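Local coordinates for protein cycloalternan-forming enzyme (Listeria monocytogenes serovar 1/2a, PDB 5F7U) that is a multidomain member of glycosyl hydrolase family 31, joining a TIM-barrel domain to beta-rich domains that include a carbohydrate-binding module, at residues T949-A954 / G964-F969; D988-V993 / T1028-V1033; E992-A997 / N1055-V1060. The protein carries 1 engineered substitution. All coordinates share one frame; numbering follows the deposited sequence.

Contact 1. Residues T949-A954 / G964-F969; sequences TNVTTA and GFVAGF. With MG (magnesium ion), chain G; GLC (alpha-D-glucopyranose), chain D.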
# COMPACT_ATOMS: atom_id res chain seq x y z
N THR A 949 -13.39 -38.96 3.97
CA THR A 949 -12.51 -40.12 4.15
C THR A 949 -13.13 -41.33 3.48
O THR A 949 -14.21 -41.78 3.89
CB THR A 949 -12.27 -40.40 5.64
OG1 THR A 949 -11.72 -39.23 6.24
CG2 THR A 949 -11.31 -41.59 5.84
N ASN A 950 -12.42 -41.85 2.46
CA ASN A 950 -12.82 -43.05 1.69
C ASN A 950 -14.21 -42.95 1.07
O ASN A 950 -14.95 -43.94 0.98
CB ASN A 950 -12.70 -44.34 2.53
CG ASN A 950 -11.30 -44.56 3.07
OD1 ASN A 950 -10.31 -44.35 2.38
ND2 ASN A 950 -11.22 -45.01 4.32
N VAL A 951 -14.57 -41.74 0.67
CA VAL A 951 -15.91 -41.46 0.17
C VAL A 951 -15.81 -40.34 -0.87
O VAL A 951 -14.95 -39.47 -0.75
CB VAL A 951 -16.90 -41.15 1.35
CG1 VAL A 951 -16.81 -39.71 1.83
CG2 VAL A 951 -18.31 -41.48 0.94
N THR A 952 -16.66 -40.39 -1.88
CA THR A 952 -16.59 -39.44 -3.00
C THR A 952 -17.93 -38.73 -3.19
O THR A 952 -18.92 -39.01 -2.48
CB THR A 952 -16.15 -40.10 -4.34
OG1 THR A 952 -17.11 -41.10 -4.73
CG2 THR A 952 -14.76 -40.73 -4.23
N THR A 953 -17.97 -37.81 -4.15
CA THR A 953 -19.15 -37.00 -4.40
C THR A 953 -19.81 -37.39 -5.71
O THR A 953 -19.17 -37.99 -6.58
CB THR A 953 -18.84 -35.49 -4.38
OG1 THR A 953 -17.91 -35.17 -5.41
CG2 THR A 953 -18.26 -35.06 -3.03
N ALA A 954 -21.09 -37.06 -5.85
CA ALA A 954 -21.84 -37.25 -7.09
C ALA A 954 -22.93 -36.18 -7.26
O ALA A 954 -23.18 -35.37 -6.36
CB ALA A 954 -22.43 -38.66 -7.16
N GLY A 964 -23.67 -30.88 -5.37
CA GLY A 964 -24.00 -32.31 -5.34
C GLY A 964 -24.21 -32.84 -3.92
O GLY A 964 -24.82 -32.16 -3.07
N PHE A 965 -23.68 -34.04 -3.71
CA PHE A 965 -23.85 -34.80 -2.47
C PHE A 965 -22.73 -35.82 -2.33
O PHE A 965 -22.05 -36.15 -3.32
CB PHE A 965 -25.23 -35.51 -2.44
CG PHE A 965 -25.54 -36.31 -3.69
CD1 PHE A 965 -25.07 -37.62 -3.83
CD2 PHE A 965 -26.32 -35.76 -4.72
CE1 PHE A 965 -25.38 -38.37 -4.95
CE2 PHE A 965 -26.62 -36.50 -5.86
CZ PHE A 965 -26.15 -37.81 -5.98
N VAL A 966 -22.55 -36.34 -1.12
CA VAL A 966 -21.63 -37.44 -0.85
C VAL A 966 -22.39 -38.74 -1.14
O VAL A 966 -23.50 -38.93 -0.63
CB VAL A 966 -21.12 -37.36 0.60
CG1 VAL A 966 -20.39 -38.64 1.00
CG2 VAL A 966 -20.19 -36.17 0.75
N ALA A 967 -21.82 -39.61 -1.97
CA ALA A 967 -22.55 -40.79 -2.49
C ALA A 967 -22.25 -42.11 -1.76
O ALA A 967 -21.07 -42.47 -1.58
CB ALA A 967 -22.29 -40.95 -3.98
N GLY A 968 -23.31 -42.84 -1.38
CA GLY A 968 -23.17 -44.21 -0.83
C GLY A 968 -22.78 -44.17 0.65
O GLY A 968 -23.61 -44.46 1.53
N PHE A 969 -21.51 -43.85 0.93
CA PHE A 969 -21.06 -43.57 2.29
C PHE A 969 -21.43 -44.76 3.20
O PHE A 969 -21.91 -44.59 4.33
CB PHE A 969 -21.66 -42.20 2.70
CG PHE A 969 -21.34 -41.75 4.10
CD1 PHE A 969 -20.14 -42.07 4.75
CD2 PHE A 969 -22.26 -40.93 4.77
CE1 PHE A 969 -19.89 -41.61 6.04
CE2 PHE A 969 -22.00 -40.46 6.05
CZ PHE A 969 -20.81 -40.80 6.68
MG MG G . -25.08 -30.73 -1.42
C1 GLC D . -27.70 -46.31 -6.19
C2 GLC D . -27.85 -44.79 -6.33
C3 GLC D . -26.63 -44.05 -5.75
C4 GLC D . -26.33 -44.49 -4.31
C5 GLC D . -26.15 -46.01 -4.31
C6 GLC D . -25.84 -46.57 -2.94
O1 GLC D . -26.74 -46.84 -7.13
O2 GLC D . -28.02 -44.41 -7.70
O3 GLC D . -26.86 -42.65 -5.84
O4 GLC D . -25.15 -43.82 -3.83
O5 GLC D . -27.33 -46.66 -4.84
O6 GLC D . -25.65 -47.98 -3.11
O HOH W 1 -18.38 -42.45 -2.36
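CG of Phe965 sits in the crowded position between backbone N and carbonyl carbon (chi1 51°), and this torsion lays the ring along the hairpin partner, so that Ala954 O stands 3.5 Å above the ring plane, over its centre. Val966 turns CG1 anti to its backbone N (chi1 168°), and Val951 does the same with CG2; the two valines cross at about a right angle, Val951 CG2 to Val966 CG1 at 3.5 Å. Both are buried and branched, and pack closely; Val951 CG2 also rests against the backbone and CB of Phe969.

The backbones form an antiparallel beta hairpin. Ala954 and Phe965 exchange two hydrogen bonds, and Ala967 N donates to Thr952 O in its carbonyl plane, at 3.0 Å. Beside that direct bond, water 1 accepts a hydrogen bond from Thr952 N and donates one to Ala967 O, linking the two backbones. The small methyl of Ala954 touches both Phe965 CE1 and Ala967 CB.

Glycine suits position 964, because a CB there would clash with Ala954 O, while the positive phi of Gly968 (80°) also favours glycine. Gly964 O binds the magnesium ion at 2.2 Å, alongside Glu942, Glu944, Thr961 and Asp1057. Thr953 touches another glucose. Gly968 N holds Asn1055 OD1, which binds the sugar, so this glycine acts in the second shell, and the ion probably polarises the Gly964 carbonyl.

Contact 2. Residues D988-V993 / T1028-V1033; sequences DYTMEV and TVEVPV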
# COMPACT_ATOMS: atom_id res chain seq x y z
N ASP A 988 -27.90 -25.69 22.82
CA ASP A 988 -28.47 -26.79 22.05
C ASP A 988 -29.01 -26.24 20.73
O ASP A 988 -29.49 -25.12 20.70
CB ASP A 988 -29.57 -27.48 22.83
CG ASP A 988 -29.03 -28.42 23.91
OD1 ASP A 988 -27.80 -28.48 24.14
OD2 ASP A 988 -29.87 -29.10 24.52
N TYR A 989 -28.91 -27.04 19.66
CA TYR A 989 -29.45 -26.70 18.34
C TYR A 989 -30.08 -27.94 17.73
O TYR A 989 -29.91 -29.06 18.26
CB TYR A 989 -28.33 -26.20 17.41
CG TYR A 989 -27.80 -24.84 17.80
CD1 TYR A 989 -28.41 -23.67 17.32
CD2 TYR A 989 -26.67 -24.71 18.63
CE1 TYR A 989 -27.93 -22.42 17.68
CE2 TYR A 989 -26.18 -23.47 19.00
CZ TYR A 989 -26.82 -22.32 18.52
OH TYR A 989 -26.39 -21.06 18.86
N THR A 990 -30.83 -27.73 16.66
CA THR A 990 -31.29 -28.82 15.82
C THR A 990 -30.42 -28.88 14.58
O THR A 990 -30.27 -27.89 13.86
CB THR A 990 -32.75 -28.64 15.41
OG1 THR A 990 -33.55 -28.49 16.58
CG2 THR A 990 -33.22 -29.85 14.62
N MET A 991 -29.83 -30.05 14.33
CA MET A 991 -29.11 -30.27 13.08
C MET A 991 -30.01 -31.04 12.10
O MET A 991 -30.40 -32.18 12.36
CB MET A 991 -27.81 -31.03 13.36
CG MET A 991 -27.02 -31.38 12.10
SD MET A 991 -25.43 -32.15 12.45
CE MET A 991 -25.93 -33.71 13.19
N GLU A 992 -30.39 -30.38 10.99
CA GLU A 992 -31.11 -31.04 9.90
C GLU A 992 -30.10 -31.80 9.06
O GLU A 992 -29.08 -31.25 8.68
CB GLU A 992 -31.78 -30.03 8.98
CG GLU A 992 -32.95 -29.26 9.57
CD GLU A 992 -33.66 -28.40 8.53
OE1 GLU A 992 -33.12 -28.20 7.42
OE2 GLU A 992 -34.78 -27.94 8.80
N VAL A 993 -30.39 -33.07 8.79
CA VAL A 993 -29.55 -33.91 7.93
C VAL A 993 -30.39 -34.25 6.70
O VAL A 993 -31.40 -34.96 6.81
CB VAL A 993 -29.08 -35.20 8.66
CG1 VAL A 993 -28.28 -36.10 7.70
CG2 VAL A 993 -28.23 -34.85 9.89
N THR A 1028 -35.34 -35.00 5.20
CA THR A 1028 -34.58 -34.35 6.25
C THR A 1028 -34.95 -34.96 7.61
O THR A 1028 -36.13 -35.14 7.91
CB THR A 1028 -34.79 -32.82 6.21
OG1 THR A 1028 -34.32 -32.32 4.95
CG2 THR A 1028 -34.02 -32.13 7.31
N VAL A 1029 -33.93 -35.31 8.38
CA VAL A 1029 -34.08 -35.82 9.75
C VAL A 1029 -33.48 -34.77 10.68
O VAL A 1029 -32.45 -34.18 10.36
CB VAL A 1029 -33.38 -37.20 9.91
CG1 VAL A 1029 -33.09 -37.55 11.36
CG2 VAL A 1029 -34.22 -38.30 9.27
N GLU A 1030 -34.15 -34.54 11.81
CA GLU A 1030 -33.73 -33.53 12.78
C GLU A 1030 -33.01 -34.20 13.94
O GLU A 1030 -33.57 -35.08 14.60
CB GLU A 1030 -34.94 -32.71 13.24
CG GLU A 1030 -35.45 -31.75 12.16
CD GLU A 1030 -36.60 -30.84 12.60
OE1 GLU A 1030 -36.90 -30.77 13.80
OE2 GLU A 1030 -37.22 -30.18 11.72
N VAL A 1031 -31.77 -33.79 14.18
CA VAL A 1031 -30.89 -34.41 15.18
C VAL A 1031 -30.56 -33.36 16.26
O VAL A 1031 -30.04 -32.28 15.91
CB VAL A 1031 -29.57 -34.91 14.52
CG1 VAL A 1031 -28.64 -35.56 15.54
CG2 VAL A 1031 -29.86 -35.87 13.36
N PRO A 1032 -30.82 -33.68 17.56
CA PRO A 1032 -30.43 -32.75 18.63
C PRO A 1032 -28.92 -32.76 18.85
O PRO A 1032 -28.31 -33.84 18.99
CB PRO A 1032 -31.18 -33.28 19.87
CG PRO A 1032 -31.44 -34.72 19.58
CD PRO A 1032 -31.44 -34.92 18.09
N VAL A 1033 -28.32 -31.56 18.84
CA VAL A 1033 -26.88 -31.40 19.05
C VAL A 1033 -26.64 -30.28 20.05
O VAL A 1033 -27.51 -29.41 20.25
CB VAL A 1033 -26.09 -31.12 17.73
CG1 VAL A 1033 -26.26 -32.25 16.71
CG2 VAL A 1033 -26.47 -29.78 17.11
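Thr1028 opens the pairing with CG2, anti to its backbone N, set against CB of Glu992 at 3.5 Å, a methyl beside the glutamate's aliphatic base. Val1029 and Val993 form a hydrogen-bonded pair, Val993 N reaching Val1029 O nearly along the C=O axis. Glu1030 lies on the same face as Glu992 and Thr990, its CB meeting Thr990 CG2. The OE2 atoms of Glu1030 and Glu992 stand 4.4 Å apart, and Lys1062 forms a salt bridge with each, probably offsetting their repulsion. On the other face Val1031 lies side by side with Met991, whose backbone N donates to Val1031 O at 2.7 Å. Pro1032, which has no N-H to give, suits a non-hydrogen-bonded pair with Thr990. Val1033 completes the register with two bonds to Tyr989; its CG1 meets Met991 CE at 3.8 Å, the methionine bent at chi3 (66°) to bring it there.

This regular antiparallel pair belongs to the beta-sandwich of a family 6 carbohydrate-binding module. Strand 1054-1062 lines the other edge of 987-996; from the second sheet, strand 1039-1045 sets Phe1044 against Met991 and Val993 and Val1042 against Met991, and strand 1011-1017 meets Val1031.

Contact 3. Residues E992-A997 / N1055-V1060; sequences EVRYSA and NFDHVV. With MG (magnesium ion), chain G; GLC (alpha-D-glucopyranose), chain D.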
# COMPACT_ATOMS: atom_id res chain seq x y z
N GLU A 992 -30.39 -30.38 10.99
CA GLU A 992 -31.11 -31.04 9.90
C GLU A 992 -30.10 -31.80 9.06
O GLU A 992 -29.08 -31.25 8.68
CB GLU A 992 -31.78 -30.03 8.98
CG GLU A 992 -32.95 -29.26 9.57
CD GLU A 992 -33.66 -28.40 8.53
OE1 GLU A 992 -33.12 -28.20 7.42
OE2 GLU A 992 -34.78 -27.94 8.80
N VAL A 993 -30.39 -33.07 8.79
CA VAL A 993 -29.55 -33.91 7.93
C VAL A 993 -30.39 -34.25 6.70
O VAL A 993 -31.40 -34.96 6.81
CB VAL A 993 -29.08 -35.20 8.66
CG1 VAL A 993 -28.28 -36.10 7.70
CG2 VAL A 993 -28.23 -34.85 9.89
N ARG A 994 -29.98 -33.74 5.53
CA ARG A 994 -30.69 -33.98 4.28
C ARG A 994 -29.98 -35.05 3.46
O ARG A 994 -28.80 -34.94 3.15
CB ARG A 994 -30.87 -32.68 3.46
CG ARG A 994 -31.79 -32.86 2.26
CD ARG A 994 -32.22 -31.53 1.68
NE ARG A 994 -33.32 -31.66 0.70
CZ ARG A 994 -33.19 -31.51 -0.62
NH1 ARG A 994 -32.01 -31.23 -1.17
NH2 ARG A 994 -34.26 -31.63 -1.39
N TYR A 995 -30.73 -36.08 3.10
CA TYR A 995 -30.14 -37.30 2.55
C TYR A 995 -31.17 -38.00 1.67
O TYR A 995 -32.37 -37.70 1.72
CB TYR A 995 -29.75 -38.25 3.70
CG TYR A 995 -30.98 -38.86 4.34
CD1 TYR A 995 -31.77 -38.10 5.23
CD2 TYR A 995 -31.40 -40.14 4.01
CE1 TYR A 995 -32.93 -38.63 5.78
CE2 TYR A 995 -32.56 -40.68 4.55
CZ TYR A 995 -33.30 -39.92 5.44
OH TYR A 995 -34.45 -40.46 5.96
N SER A 996 -30.69 -38.99 0.92
CA SER A 996 -31.60 -39.92 0.26
C SER A 996 -31.19 -41.34 0.65
O SER A 996 -30.00 -41.63 0.85
CB SER A 996 -31.56 -39.71 -1.25
OG SER A 996 -32.52 -40.52 -1.90
N ALA A 997 -32.18 -42.23 0.78
CA ALA A 997 -31.94 -43.62 1.13
C ALA A 997 -32.95 -44.43 0.36
O ALA A 997 -33.97 -44.84 0.89
CB ALA A 997 -32.09 -43.83 2.64
N ASN A 1055 -27.29 -41.16 0.12
CA ASN A 1055 -26.67 -39.98 -0.49
C ASN A 1055 -26.85 -38.84 0.48
O ASN A 1055 -27.96 -38.62 0.98
CB ASN A 1055 -27.26 -39.69 -1.87
CG ASN A 1055 -26.92 -40.77 -2.87
OD1 ASN A 1055 -25.88 -41.43 -2.75
ND2 ASN A 1055 -27.79 -40.97 -3.86
N PHE A 1056 -25.77 -38.13 0.77
CA PHE A 1056 -25.75 -37.15 1.86
C PHE A 1056 -25.57 -35.75 1.27
O PHE A 1056 -24.51 -35.41 0.76
CB PHE A 1056 -24.62 -37.57 2.83
CG PHE A 1056 -24.50 -36.74 4.10
CD1 PHE A 1056 -25.50 -35.85 4.53
CD2 PHE A 1056 -23.37 -36.91 4.90
CE1 PHE A 1056 -25.33 -35.12 5.72
CE2 PHE A 1056 -23.19 -36.20 6.08
CZ PHE A 1056 -24.18 -35.31 6.50
N ASP A 1057 -26.64 -34.96 1.30
CA ASP A 1057 -26.66 -33.65 0.65
C ASP A 1057 -25.96 -32.54 1.45
O ASP A 1057 -25.04 -31.88 0.96
CB ASP A 1057 -28.10 -33.22 0.33
CG ASP A 1057 -28.16 -31.94 -0.51
OD1 ASP A 1057 -27.12 -31.52 -1.11
OD2 ASP A 1057 -29.26 -31.37 -0.56
N HIS A 1058 -26.44 -32.32 2.67
CA HIS A 1058 -26.01 -31.18 3.49
C HIS A 1058 -26.52 -31.33 4.91
O HIS A 1058 -27.35 -32.19 5.17
CB HIS A 1058 -26.51 -29.83 2.89
CG HIS A 1058 -28.00 -29.59 3.02
ND1 HIS A 1058 -28.74 -29.07 1.98
CD2 HIS A 1058 -28.86 -29.72 4.06
CE1 HIS A 1058 -30.00 -28.90 2.37
NE2 HIS A 1058 -30.09 -29.29 3.63
N VAL A 1059 -26.00 -30.48 5.79
CA VAL A 1059 -26.62 -30.25 7.10
C VAL A 1059 -27.00 -28.78 7.26
O VAL A 1059 -26.34 -27.89 6.71
CB VAL A 1059 -25.76 -30.76 8.30
CG1 VAL A 1059 -25.49 -32.26 8.20
CG2 VAL A 1059 -24.47 -29.98 8.44
N VAL A 1060 -28.09 -28.54 8.00
CA VAL A 1060 -28.52 -27.19 8.37
C VAL A 1060 -28.56 -27.12 9.89
O VAL A 1060 -29.07 -28.06 10.53
CB VAL A 1060 -29.89 -26.82 7.72
CG1 VAL A 1060 -30.49 -25.57 8.35
CG2 VAL A 1060 -29.70 -26.59 6.22
MG MG G . -25.08 -30.73 -1.42
C1 GLC D . -27.70 -46.31 -6.19
C2 GLC D . -27.85 -44.79 -6.33
C3 GLC D . -26.63 -44.05 -5.75
C4 GLC D . -26.33 -44.49 -4.31
C5 GLC D . -26.15 -46.01 -4.31
C6 GLC D . -25.84 -46.57 -2.94
O1 GLC D . -26.74 -46.84 -7.13
O2 GLC D . -28.02 -44.41 -7.70
O3 GLC D . -26.86 -42.65 -5.84
O4 GLC D . -25.15 -43.82 -3.83
O5 GLC D . -27.33 -46.66 -4.84
O6 GLC D . -25.65 -47.98 -3.11
O HOH W 2 -32.22 -29.66 5.24
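Arg994 and Asp1057 lie side by side and point the same way, each with CG anti to its backbone N. The arginine runs extended from CG to NE and brings NH1 to Asp1057 OD2 at 2.8 Å, a salt bridge that uses the anti lone pair of the carboxylate oxygen and lies near the guanidinium plane. The two planar groups are turned 56° apart, and a single nitrogen makes the grip. NH1 also donates to the carbonyl of Gly959.

His1058 comes in obliquely. Its CG takes the crowded position (chi1 71°), which swings the ring under the arginine chain: Arg994 CB stands over the face in a CH-pi contact, 3.8 Å from the ring centroid, and Arg994 CD lies 3.5 Å from His1058 CE1. The aliphatic part of the arginine chain suits packing on a flat ring. At the ring edge, water 2 joins His1058 NE2 to Glu992 OE1, whose partner oxygen OE2 is salt-bridged to Lys1062, while ND1 is hydrogen-bonded to Thr961.

Asp1057 and His1058 both face Arg994, a classic beta bulge. Arg994 N bonds to His1058 O and Arg994 O receives Asp1057 N, so the register slips by one residue and Asp1057 is turned toward the other strand. On the opposite face Val993 CG1 meets Phe1056 CE1 at 3.7 Å, and the edge of that ring faces Arg994 O.

Asn1055, paired through its backbone with Ser996, grips glucose with both ends of its amide: OD1 accepts from O4 at 2.7 Å and ND2 donates to O3 at 2.8 Å. Asp1057 OD1 binds magnesium at 2.2 Å. The carboxylate is therefore shared between metal and arginine, which probably keeps it ionised and fixes its rotation.

Overall arrangement
Following the chain, contact 1 comes first and closes the nine-residue loop 955-963 of a hairpin, which contributes Thr961 to the metal site. The chain then reaches strand 987-996, from which two longer closures start. Contact 2 returns at 1028-1033, and contact 3 at 1055-1060, so the strand of the former lies inside the loop closed by the latter; both share Glu992 and Val993. Val966 O probably accepts from Phe1056 N, joining contacts 1 and 3 around the same magnesium and glucose. Strand 965-968 lies beside 1054-1062, that beside 987-996, and that beside 1027-1035, all in one antiparallel sheet of the carbohydrate-binding module; the centres of contacts 1 and 2 are about 21 Å apart.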